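Local coordinates for protein extracellular ligand-binding receptor (Rhodopseudomonas palustris, PDB 4DQD) that probably captures aromatic acids such as 3-phenylpyruvate as the solute-binding component of a transport system, at residues Ser74-Ser79 / Thr95-Ala100; Val113-Pro118 / Asn340-Asp345; Gly285-Asp290 / Leu329-Ser334. All coordinates share one frame; numbering follows the deposited sequence.

Interaction 1. Residues Ser74-Ser79 / Thr95-Ala100. With PPY (3-phenylpyruvic acid), chain B.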
loop_
_atom_site.group_PDB
_atom_site.type_symbol
_atom_site.label_atom_id
_atom_site.label_comp_id
_atom_site.label_asym_id
_atom_site.label_seq_id
_atom_site.Cartn_x
_atom_site.Cartn_y
_atom_site.Cartn_z
ATOM N N SER A 74 -8.270 0.181 -0.766
ATOM C CA SER A 74 -7.042 0.932 -1.049
ATOM C C SER A 74 -6.398 1.471 0.221
ATOM O O SER A 74 -5.183 1.737 0.246
ATOM C CB SER A 74 -7.368 2.137 -1.936
ATOM O OG SER A 74 -8.046 1.755 -3.115
ATOM N N LEU A 75 -7.205 1.647 1.263
ATOM C CA LEU A 75 -6.778 2.305 2.492
ATOM C C LEU A 75 -6.983 1.385 3.675
ATOM O O LEU A 75 -7.862 0.517 3.661
ATOM C CB LEU A 75 -7.595 3.584 2.736
ATOM C CG LEU A 75 -7.820 4.509 1.534
ATOM C CD1 LEU A 75 -8.646 5.739 1.954
ATOM C CD2 LEU A 75 -6.490 4.945 0.922
ATOM N N THR A 76 -6.189 1.596 4.714
ATOM C CA THR A 76 -6.275 0.766 5.908
ATOM C C THR A 76 -7.634 0.785 6.632
ATOM O O THR A 76 -8.199 -0.278 6.899
ATOM C CB THR A 76 -5.120 1.080 6.870
ATOM O OG1 THR A 76 -3.892 0.684 6.241
ATOM C CG2 THR A 76 -5.288 0.316 8.187
ATOM N N PRO A 77 -8.161 1.977 6.959
ATOM C CA PRO A 77 -9.426 1.986 7.711
ATOM C C PRO A 77 -10.566 1.387 6.891
ATOM O O PRO A 77 -11.505 0.822 7.454
ATOM C CB PRO A 77 -9.681 3.474 7.985
ATOM C CG PRO A 77 -8.732 4.224 7.102
ATOM C CD PRO A 77 -7.564 3.317 6.849
ATOM N N VAL A 78 -10.463 1.492 5.573
ATOM C CA VAL A 78 -11.504 0.999 4.681
ATOM C C VAL A 78 -11.408 -0.515 4.547
ATOM O O VAL A 78 -12.420 -1.207 4.369
ATOM C CB VAL A 78 -11.401 1.692 3.294
ATOM C CG1 VAL A 78 -12.496 1.226 2.377
ATOM C CG2 VAL A 78 -11.488 3.216 3.473
ATOM N N SER A 79 -10.184 -1.032 4.652
ATOM C CA SER A 79 -9.932 -2.467 4.497
ATOM C C SER A 79 -10.205 -3.273 5.765
ATOM O O SER A 79 -10.524 -4.460 5.688
ATOM C CB SER A 79 -8.471 -2.699 4.087
ATOM O OG SER A 79 -8.201 -2.141 2.807
ATOM N N THR A 95 -5.769 -7.609 0.194
ATOM C CA THR A 95 -5.935 -6.200 0.516
ATOM C C THR A 95 -4.870 -5.400 -0.206
ATOM O O THR A 95 -3.770 -5.894 -0.438
ATOM C CB THR A 95 -5.905 -5.921 2.029
ATOM O OG1 THR A 95 -6.179 -4.528 2.253
ATOM C CG2 THR A 95 -4.552 -6.268 2.642
HETATM N N MSE A 96 -5.207 -4.172 -0.588
HETATM C CA MSE A 96 -4.243 -3.315 -1.280
HETATM C C MSE A 96 -3.699 -2.216 -0.378
HETATM O O MSE A 96 -2.957 -1.345 -0.834
HETATM C CB MSE A 96 -4.847 -2.728 -2.564
HETATM C CG MSE A 96 -5.192 -3.798 -3.583
HETATM SE SE MSE A 96 -5.975 -3.057 -5.203
HETATM C CE MSE A 96 -7.711 -2.417 -4.499
ATOM N N ALA A 97 -4.054 -2.272 0.906
ATOM C CA ALA A 97 -3.616 -1.264 1.878
ATOM C C ALA A 97 -2.347 -1.685 2.640
ATOM O O ALA A 97 -1.801 -2.762 2.395
ATOM C CB ALA A 97 -4.756 -0.930 2.837
ATOM N N ALA A 98 -1.866 -0.835 3.551
ATOM C CA ALA A 98 -0.475 -0.979 4.007
ATOM C C ALA A 98 -0.250 -1.382 5.464
ATOM O O ALA A 98 0.796 -1.948 5.785
ATOM C CB ALA A 98 0.303 0.309 3.717
ATOM N N ALA A 99 -1.188 -1.074 6.354
ATOM C CA ALA A 99 -0.906 -1.267 7.778
ATOM C C ALA A 99 -0.703 -2.732 8.155
ATOM O O ALA A 99 -1.413 -3.617 7.671
ATOM C CB ALA A 99 -1.989 -0.630 8.642
ATOM N N ALA A 100 0.255 -2.977 9.045
ATOM C CA ALA A 100 0.591 -4.341 9.434
ATOM C C ALA A 100 -0.603 -5.074 10.037
ATOM O O ALA A 100 -0.760 -6.280 9.837
ATOM C CB ALA A 100 1.763 -4.340 10.421
HETATM C C1 PPY B . -3.852 4.115 4.072
HETATM O O1 PPY B . -3.839 5.313 3.678
HETATM O O2 PPY B . -4.622 3.679 4.928
HETATM C C2 PPY B . -2.875 3.184 3.524
HETATM O O3 PPY B . -2.954 1.991 3.837
HETATM C C3 PPY B . -1.892 3.882 2.662
HETATM C "C1'" PPY B . -1.074 3.044 1.761
HETATM C "C2'" PPY B . 0.271 3.277 1.651
HETATM C "C3'" PPY B . 1.108 2.448 0.742
HETATM C "C4'" PPY B . 0.528 1.457 -0.007
HETATM C "C5'" PPY B . -0.940 1.231 0.109
HETATM C "C6'" PPY B . -1.708 1.980 0.945
HETATM O O HOH W 1 -3.680 1.023 -2.110
#
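T76 meets A99 where a beta-alpha-beta crossover of the periplasmic binding protein fold turns at its ligand end: parallel neighbours 69-71 and 93-95 are joined through helix 76-88, and both segments follow their strands. From CB outward, T76 works in two directions. CB rests 3.3 Å from O2 of 3-phenylpyruvic acid. CG2 packs tightly on the methyl of A99, the T76 CG2 to A99 CB separation being 3.5 Å. OG1 is the polar branch, turned back beside its own backbone N (chi1 -66°), which points OG1 at the keto oxygen and leaves CG2 against A99. It accepts the backbone N-H of A99 (A99 N to T76 OG1 3.2 Å, 153° at the hydrogen) and donates to the keto oxygen O3 at 2.9 Å. A98 N donates to O3 as well, and the carboxylate gains a straight bond from the helix start, T76 N to O2 at 2.6 Å and 166°. L75 is the N-cap, which leaves T76 N available to the carboxylate; R175 is a further ligand partner. A valine in place of T76 would probably leave A99 N without its acceptor and O3 gripped by one donor fewer. Around this polar knot the fit is close: the A97 methyl presses on the peptide carbon of L75, CB to C 3.3 Å. Within the first helical turn, L75 O accepts from both N and OG of S79. One water also ties the segments, donating to S74 O and to M96 O, 2.8 Å from the latter.

Interaction 2. Residues Val113-Pro118 / Asn340-Asp345. With PPY (3-phenylpyruvic acid), chain B.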
loop_
_atom_site.group_PDB
_atom_site.type_symbol
_atom_site.label_atom_id
_atom_site.label_comp_id
_atom_site.label_asym_id
_atom_site.label_seq_id
_atom_site.Cartn_x
_atom_site.Cartn_y
_atom_site.Cartn_z
ATOM N N VAL A 113 -6.533 -13.669 4.507
ATOM C CA VAL A 113 -6.111 -12.384 3.962
ATOM C C VAL A 113 -4.666 -12.413 3.487
ATOM O O VAL A 113 -3.794 -12.939 4.179
ATOM C CB VAL A 113 -6.274 -11.273 5.026
ATOM C CG1 VAL A 113 -5.896 -9.906 4.443
ATOM C CG2 VAL A 113 -7.698 -11.264 5.552
ATOM N N TYR A 114 -4.414 -11.834 2.314
ATOM C CA TYR A 114 -3.042 -11.667 1.809
ATOM C C TYR A 114 -2.796 -10.208 1.483
ATOM O O TYR A 114 -3.747 -9.443 1.306
ATOM C CB TYR A 114 -2.803 -12.553 0.581
ATOM C CG TYR A 114 -2.841 -14.010 0.964
ATOM C CD1 TYR A 114 -1.720 -14.625 1.520
ATOM C CD2 TYR A 114 -4.014 -14.746 0.854
ATOM C CE1 TYR A 114 -1.756 -15.947 1.903
ATOM C CE2 TYR A 114 -4.062 -16.067 1.244
ATOM C CZ TYR A 114 -2.933 -16.661 1.769
ATOM O OH TYR A 114 -2.985 -17.971 2.162
ATOM N N LYS A 115 -1.526 -9.817 1.406
ATOM C CA LYS A 115 -1.206 -8.390 1.394
ATOM C C LYS A 115 0.100 -8.124 0.670
ATOM O O LYS A 115 1.171 -8.392 1.207
ATOM C CB LYS A 115 -1.124 -7.897 2.843
ATOM C CG LYS A 115 -0.843 -6.408 3.017
ATOM C CD LYS A 115 -0.919 -6.055 4.504
ATOM C CE LYS A 115 -0.582 -4.606 4.750
ATOM N NZ LYS A 115 0.879 -4.364 4.523
ATOM N N VAL A 116 0.020 -7.602 -0.553
ATOM C CA VAL A 116 1.237 -7.361 -1.329
ATOM C C VAL A 116 2.041 -6.118 -0.934
ATOM O O VAL A 116 3.231 -6.058 -1.210
ATOM C CB VAL A 116 0.978 -7.305 -2.855
ATOM C CG1 VAL A 116 0.435 -8.638 -3.347
ATOM C CG2 VAL A 116 0.041 -6.151 -3.208
ATOM N N VAL A 117 1.407 -5.111 -0.326
ATOM C CA VAL A 117 2.167 -3.929 0.084
ATOM C C VAL A 117 2.963 -4.290 1.337
ATOM O O VAL A 117 2.415 -4.872 2.260
ATOM C CB VAL A 117 1.243 -2.748 0.418
ATOM C CG1 VAL A 117 2.064 -1.582 1.005
ATOM C CG2 VAL A 117 0.478 -2.310 -0.835
ATOM N N PRO A 118 4.262 -3.976 1.366
ATOM C CA PRO A 118 4.989 -4.381 2.578
ATOM C C PRO A 118 4.419 -3.750 3.846
ATOM O O PRO A 118 4.026 -2.577 3.851
ATOM C CB PRO A 118 6.413 -3.859 2.317
ATOM C CG PRO A 118 6.524 -3.862 0.806
ATOM C CD PRO A 118 5.159 -3.418 0.337
ATOM N N ASN A 340 2.869 -15.665 7.991
ATOM C CA ASN A 340 3.198 -14.391 7.353
ATOM C C ASN A 340 2.540 -14.280 5.983
ATOM O O ASN A 340 3.024 -14.850 5.009
ATOM C CB ASN A 340 4.721 -14.217 7.228
ATOM C CG ASN A 340 5.103 -12.841 6.719
ATOM O OD1 ASN A 340 4.245 -12.074 6.313
ATOM N ND2 ASN A 340 6.399 -12.521 6.746
ATOM N N HIS A 341 1.415 -13.565 5.928
ATOM C CA HIS A 341 0.662 -13.390 4.694
ATOM C C HIS A 341 0.991 -12.070 4.009
ATOM O O HIS A 341 0.255 -11.612 3.117
ATOM C CB HIS A 341 -0.838 -13.508 4.979
ATOM C CG HIS A 341 -1.315 -14.922 5.128
ATOM N ND1 HIS A 341 -2.655 -15.251 5.108
ATOM C CD2 HIS A 341 -0.640 -16.087 5.272
ATOM C CE1 HIS A 341 -2.784 -16.561 5.236
ATOM N NE2 HIS A 341 -1.578 -17.092 5.334
ATOM N N ASN A 342 2.109 -11.475 4.429
ATOM C CA ASN A 342 2.655 -10.272 3.797
ATOM C C ASN A 342 3.834 -10.716 2.925
ATOM O O ASN A 342 3.796 -10.564 1.699
ATOM C CB ASN A 342 3.056 -9.263 4.884
ATOM C CG ASN A 342 3.551 -7.938 4.324
ATOM O OD1 ASN A 342 4.529 -7.386 4.828
ATOM N ND2 ASN A 342 2.871 -7.409 3.313
ATOM N N GLY A 343 4.862 -11.297 3.546
ATOM C CA GLY A 343 5.886 -12.014 2.802
ATOM C C GLY A 343 7.239 -11.339 2.685
ATOM O O GLY A 343 8.111 -11.846 1.988
ATOM N N TYR A 344 7.428 -10.217 3.375
ATOM C CA TYR A 344 8.630 -9.403 3.194
ATOM C C TYR A 344 9.472 -9.285 4.446
ATOM O O TYR A 344 8.975 -9.416 5.569
ATOM C CB TYR A 344 8.235 -7.985 2.767
ATOM C CG TYR A 344 7.355 -7.969 1.549
ATOM C CD1 TYR A 344 7.890 -8.183 0.275
ATOM C CD2 TYR A 344 5.981 -7.784 1.675
ATOM C CE1 TYR A 344 7.065 -8.190 -0.852
ATOM C CE2 TYR A 344 5.150 -7.776 0.567
ATOM C CZ TYR A 344 5.698 -7.979 -0.698
ATOM O OH TYR A 344 4.841 -7.984 -1.788
ATOM N N ASP A 345 10.755 -9.003 4.246
ATOM C CA ASP A 345 11.606 -8.562 5.341
ATOM C C ASP A 345 12.305 -7.252 4.957
ATOM O O ASP A 345 11.936 -6.618 3.956
ATOM C CB ASP A 345 12.599 -9.655 5.766
ATOM C CG ASP A 345 13.532 -10.069 4.649
ATOM O OD1 ASP A 345 13.798 -9.240 3.759
ATOM O OD2 ASP A 345 14.010 -11.227 4.666
HETATM C C1 PPY B . -3.852 4.115 4.072
HETATM O O1 PPY B . -3.839 5.313 3.678
HETATM O O2 PPY B . -4.622 3.679 4.928
HETATM C C2 PPY B . -2.875 3.184 3.524
HETATM O O3 PPY B . -2.954 1.991 3.837
HETATM C C3 PPY B . -1.892 3.882 2.662
HETATM C "C1'" PPY B . -1.074 3.044 1.761
HETATM C "C2'" PPY B . 0.271 3.277 1.651
HETATM C "C3'" PPY B . 1.108 2.448 0.742
HETATM C "C4'" PPY B . 0.528 1.457 -0.007
HETATM C "C5'" PPY B . -0.940 1.231 0.109
HETATM C "C6'" PPY B . -1.708 1.980 0.945
#
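V113 O accepts from the ring of H341, ND1 to O 2.7 Å, at the start of strand 113-115, an outermost strand of the six-stranded sheet of the periplasmic binding protein fold. The segment then leads toward the second, parallel sheet, consistent with a hinge crossover of this family, and 341-344 runs 10° from the direction of 113-118. Y114 lies over H341 in an offset stack, centroids 4.0 Å apart and planes at 18°, with CE1 above the middle of the imidazole. That ring is thus fixed by face and edge together, and E322 takes its NE2. At K115 the backbone N makes a weak bond to H341 O, while its carbonyl accepts N342 ND2 at 2.9 Å from above the carbonyl plane. The K115 chain is extended until a bend at chi4 brings NZ to V117 O at 2.8 Å; A98 O and N119 OD1 are further partners. V116 O comes close to Y344 OH in a weak, unsettled bond. V117 O is gripped twice, because N342 ND2 (2.8 Å from it) and K115 NZ approach opposite faces of its plane. One amide nitrogen thus bridges two carbonyls. V117 CG1 lies 3.6 Å from C4' of 3-phenylpyruvic acid. P118 closes the walk by a CH-pi contact, its CG lying 4.1 Å from the centroid of the Y344 ring, over the face.

Interaction 3. Residues Gly285-Asp290 / Leu329-Ser334. With 3PY (3-hydroxypyruvic acid), chain E; PPY (3-phenylpyruvic acid), chain B.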
loop_
_atom_site.group_PDB
_atom_site.type_symbol
_atom_site.label_atom_id
_atom_site.label_comp_id
_atom_site.label_asym_id
_atom_site.label_seq_id
_atom_site.Cartn_x
_atom_site.Cartn_y
_atom_site.Cartn_z
ATOM N N GLY A 285 -1.564 1.414 -8.754
ATOM C CA GLY A 285 -2.175 0.429 -9.625
ATOM C C GLY A 285 -1.470 -0.907 -9.492
ATOM O O GLY A 285 -2.070 -1.963 -9.708
ATOM N N VAL A 286 -0.187 -0.867 -9.133
ATOM C CA VAL A 286 0.597 -2.098 -9.085
ATOM C C VAL A 286 0.201 -2.942 -7.888
ATOM O O VAL A 286 0.473 -4.146 -7.847
ATOM C CB VAL A 286 2.136 -1.838 -9.115
ATOM C CG1 VAL A 286 2.732 -1.830 -7.704
ATOM C CG2 VAL A 286 2.825 -2.887 -9.993
ATOM N N HIS A 287 -0.480 -2.333 -6.919
ATOM C CA HIS A 287 -0.964 -3.131 -5.797
ATOM C C HIS A 287 -2.099 -4.069 -6.213
ATOM O O HIS A 287 -2.275 -5.135 -5.628
ATOM C CB HIS A 287 -1.362 -2.232 -4.638
ATOM C CG HIS A 287 -0.262 -1.327 -4.192
ATOM N ND1 HIS A 287 1.070 -1.643 -4.359
ATOM C CD2 HIS A 287 -0.288 -0.118 -3.579
ATOM C CE1 HIS A 287 1.817 -0.666 -3.876
ATOM N NE2 HIS A 287 1.019 0.267 -3.391
ATOM N N LEU A 288 -2.847 -3.681 -7.239
ATOM C CA LEU A 288 -3.836 -4.591 -7.829
ATOM C C LEU A 288 -3.121 -5.619 -8.699
ATOM O O LEU A 288 -3.388 -6.814 -8.628
ATOM C CB LEU A 288 -4.840 -3.813 -8.683
ATOM C CG LEU A 288 -5.848 -4.655 -9.470
ATOM C CD1 LEU A 288 -6.580 -5.667 -8.576
ATOM C CD2 LEU A 288 -6.853 -3.770 -10.227
ATOM N N TRP A 289 -2.200 -5.133 -9.527
ATOM C CA TRP A 289 -1.447 -5.999 -10.427
ATOM C C TRP A 289 -0.729 -7.114 -9.659
ATOM O O TRP A 289 -0.857 -8.287 -10.015
ATOM C CB TRP A 289 -0.437 -5.150 -11.221
ATOM C CG TRP A 289 0.327 -5.898 -12.273
ATOM C CD1 TRP A 289 1.573 -6.448 -12.148
ATOM C CD2 TRP A 289 -0.097 -6.160 -13.616
ATOM N NE1 TRP A 289 1.950 -7.034 -13.332
ATOM C CE2 TRP A 289 0.942 -6.873 -14.248
ATOM C CE3 TRP A 289 -1.254 -5.861 -14.345
ATOM C CZ2 TRP A 289 0.859 -7.292 -15.581
ATOM C CZ3 TRP A 289 -1.337 -6.280 -15.665
ATOM C CH2 TRP A 289 -0.288 -6.993 -16.267
ATOM N N ASP A 290 0.016 -6.757 -8.608
ATOM C CA ASP A 290 0.793 -7.752 -7.866
ATOM C C ASP A 290 -0.145 -8.720 -7.133
ATOM O O ASP A 290 0.171 -9.904 -6.974
ATOM C CB ASP A 290 1.707 -7.090 -6.820
ATOM C CG ASP A 290 3.013 -6.533 -7.388
ATOM O OD1 ASP A 290 3.396 -6.802 -8.556
ATOM O OD2 ASP A 290 3.686 -5.825 -6.609
ATOM N N LEU A 329 7.959 -9.379 -6.790
ATOM C CA LEU A 329 6.830 -8.520 -7.121
ATOM C C LEU A 329 7.329 -7.085 -7.228
ATOM O O LEU A 329 8.448 -6.767 -6.810
ATOM C CB LEU A 329 5.775 -8.590 -6.020
ATOM C CG LEU A 329 5.112 -9.954 -5.820
ATOM C CD1 LEU A 329 4.183 -9.891 -4.607
ATOM C CD2 LEU A 329 4.338 -10.374 -7.071
ATOM N N ASN A 330 6.500 -6.208 -7.782
ATOM C CA ASN A 330 6.842 -4.791 -7.778
ATOM C C ASN A 330 6.978 -4.269 -6.354
ATOM O O ASN A 330 7.731 -3.332 -6.090
ATOM C CB ASN A 330 5.775 -4.011 -8.533
ATOM C CG ASN A 330 5.864 -4.228 -10.021
ATOM O OD1 ASN A 330 6.639 -3.549 -10.693
ATOM N ND2 ASN A 330 5.093 -5.187 -10.547
ATOM N N ASN A 331 6.253 -4.903 -5.439
ATOM C CA ASN A 331 6.300 -4.530 -4.036
ATOM C C ASN A 331 7.468 -5.108 -3.249
ATOM O O ASN A 331 7.684 -4.718 -2.102
ATOM C CB ASN A 331 4.992 -4.924 -3.354
ATOM C CG ASN A 331 3.927 -3.859 -3.489
ATOM O OD1 ASN A 331 3.917 -2.880 -2.734
ATOM N ND2 ASN A 331 3.011 -4.045 -4.441
ATOM N N GLY A 332 8.234 -6.013 -3.857
ATOM C CA GLY A 332 9.401 -6.567 -3.193
ATOM C C GLY A 332 9.543 -8.073 -3.368
ATOM O O GLY A 332 8.836 -8.679 -4.169
ATOM N N LEU A 333 10.454 -8.673 -2.604
ATOM C CA LEU A 333 10.694 -10.113 -2.695
ATOM C C LEU A 333 9.799 -10.818 -1.689
ATOM O O LEU A 333 9.980 -10.665 -0.481
ATOM C CB LEU A 333 12.160 -10.426 -2.410
ATOM C CG LEU A 333 12.522 -11.910 -2.420
ATOM C CD1 LEU A 333 12.304 -12.497 -3.802
ATOM C CD2 LEU A 333 13.975 -12.061 -1.991
ATOM N N SER A 334 8.837 -11.577 -2.204
ATOM C CA SER A 334 7.744 -12.127 -1.410
ATOM C C SER A 334 7.913 -13.606 -1.107
ATOM O O SER A 334 8.096 -14.424 -2.010
ATOM C CB SER A 334 6.422 -11.920 -2.149
ATOM O OG SER A 334 5.331 -12.479 -1.421
HETATM C C1 3PY E . -0.127 -10.264 -13.138
HETATM O O1 3PY E . -0.462 -9.499 -12.197
HETATM O O2 3PY E . 0.957 -10.911 -13.097
HETATM C C2 3PY E . -1.040 -10.389 -14.302
HETATM O O3 3PY E . -0.700 -11.019 -15.295
HETATM C C3 3PY E . -2.387 -9.777 -14.204
HETATM O O4 3PY E . -3.217 -10.753 -13.683
HETATM C C1 PPY B . -3.852 4.115 4.072
HETATM O O1 PPY B . -3.839 5.313 3.678
HETATM O O2 PPY B . -4.622 3.679 4.928
HETATM C C2 PPY B . -2.875 3.184 3.524
HETATM O O3 PPY B . -2.954 1.991 3.837
HETATM C C3 PPY B . -1.892 3.882 2.662
HETATM C "C1'" PPY B . -1.074 3.044 1.761
HETATM C "C2'" PPY B . 0.271 3.277 1.651
HETATM C "C3'" PPY B . 1.108 2.448 0.742
HETATM C "C4'" PPY B . 0.528 1.457 -0.007
HETATM C "C5'" PPY B . -0.940 1.231 0.109
HETATM C "C6'" PPY B . -1.708 1.980 0.945
#
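D290 sets its carboxylate against the tight turn of a beta hairpin, overlapping N330 and N331, the central residues of a type I turn from L329 to G332. Strands 327-329 and 332-334 form that hairpin, and it lies beside helix 284-305 of this periplasmic binding protein fold. With CG anti to its carbonyl carbon (chi1 -81°), D290 extends both oxygens to the turn. OD1 receives N330 ND2 on its syn side at 3.1 Å in a nearly straight bond, and N330 N adds a weak one. OD2 takes two donors from N331: the backbone N at 3.0 Å, and ND2 at 2.9 Å on the anti side. The N330 amide is turned only 19° from the carboxylate plane, whereas that of N331 is turned 70° from it, and its two N-H groups serve D290 OD2 and H287 ND1, the latter 3.1 Å from N331 ND2. Buried and met by four N-H groups, the D290 carboxylate would probably be stabilised as the anion. V286 fills the space beside this network, its CG2 pressing on the N330 amide 3.3 Å from CG. The helix also reaches two ligands. The indole of W289 has O1 of 3-hydroxypyruvic acid over one face, and R267, T293 and E296 bond that molecule. On the pocket side of the helix, the bond from N331 ND2 probably fixes the rotation of the H287 ring, whose NE2 stands 3.6 Å from C4' of 3-phenylpyruvic acid.

All three contacts are buried, and each places at least one residue against 3-phenylpyruvic acid. Interaction 1 uses the loop after strand 93-95, interaction 2 the neighbouring strand 113-115, and a backbone bond from T95 N to Y114 O joins them. Interactions 2 and 3 abut where Y344 and V116 pack on N331, while M96 touches helix 284-305 to link interactions 1 and 3. Their chemistry differs with place. Interaction 1 is mostly methyls, hydroxyls and backbone N-H groups, gripping the acid and keto oxygens and lining one side of the ring; interaction 2 adds ring stacking and carbonyl bridging along an edge strand; interaction 3 centres on one buried carboxylate held by a turn, with H287 reaching the phenyl ring.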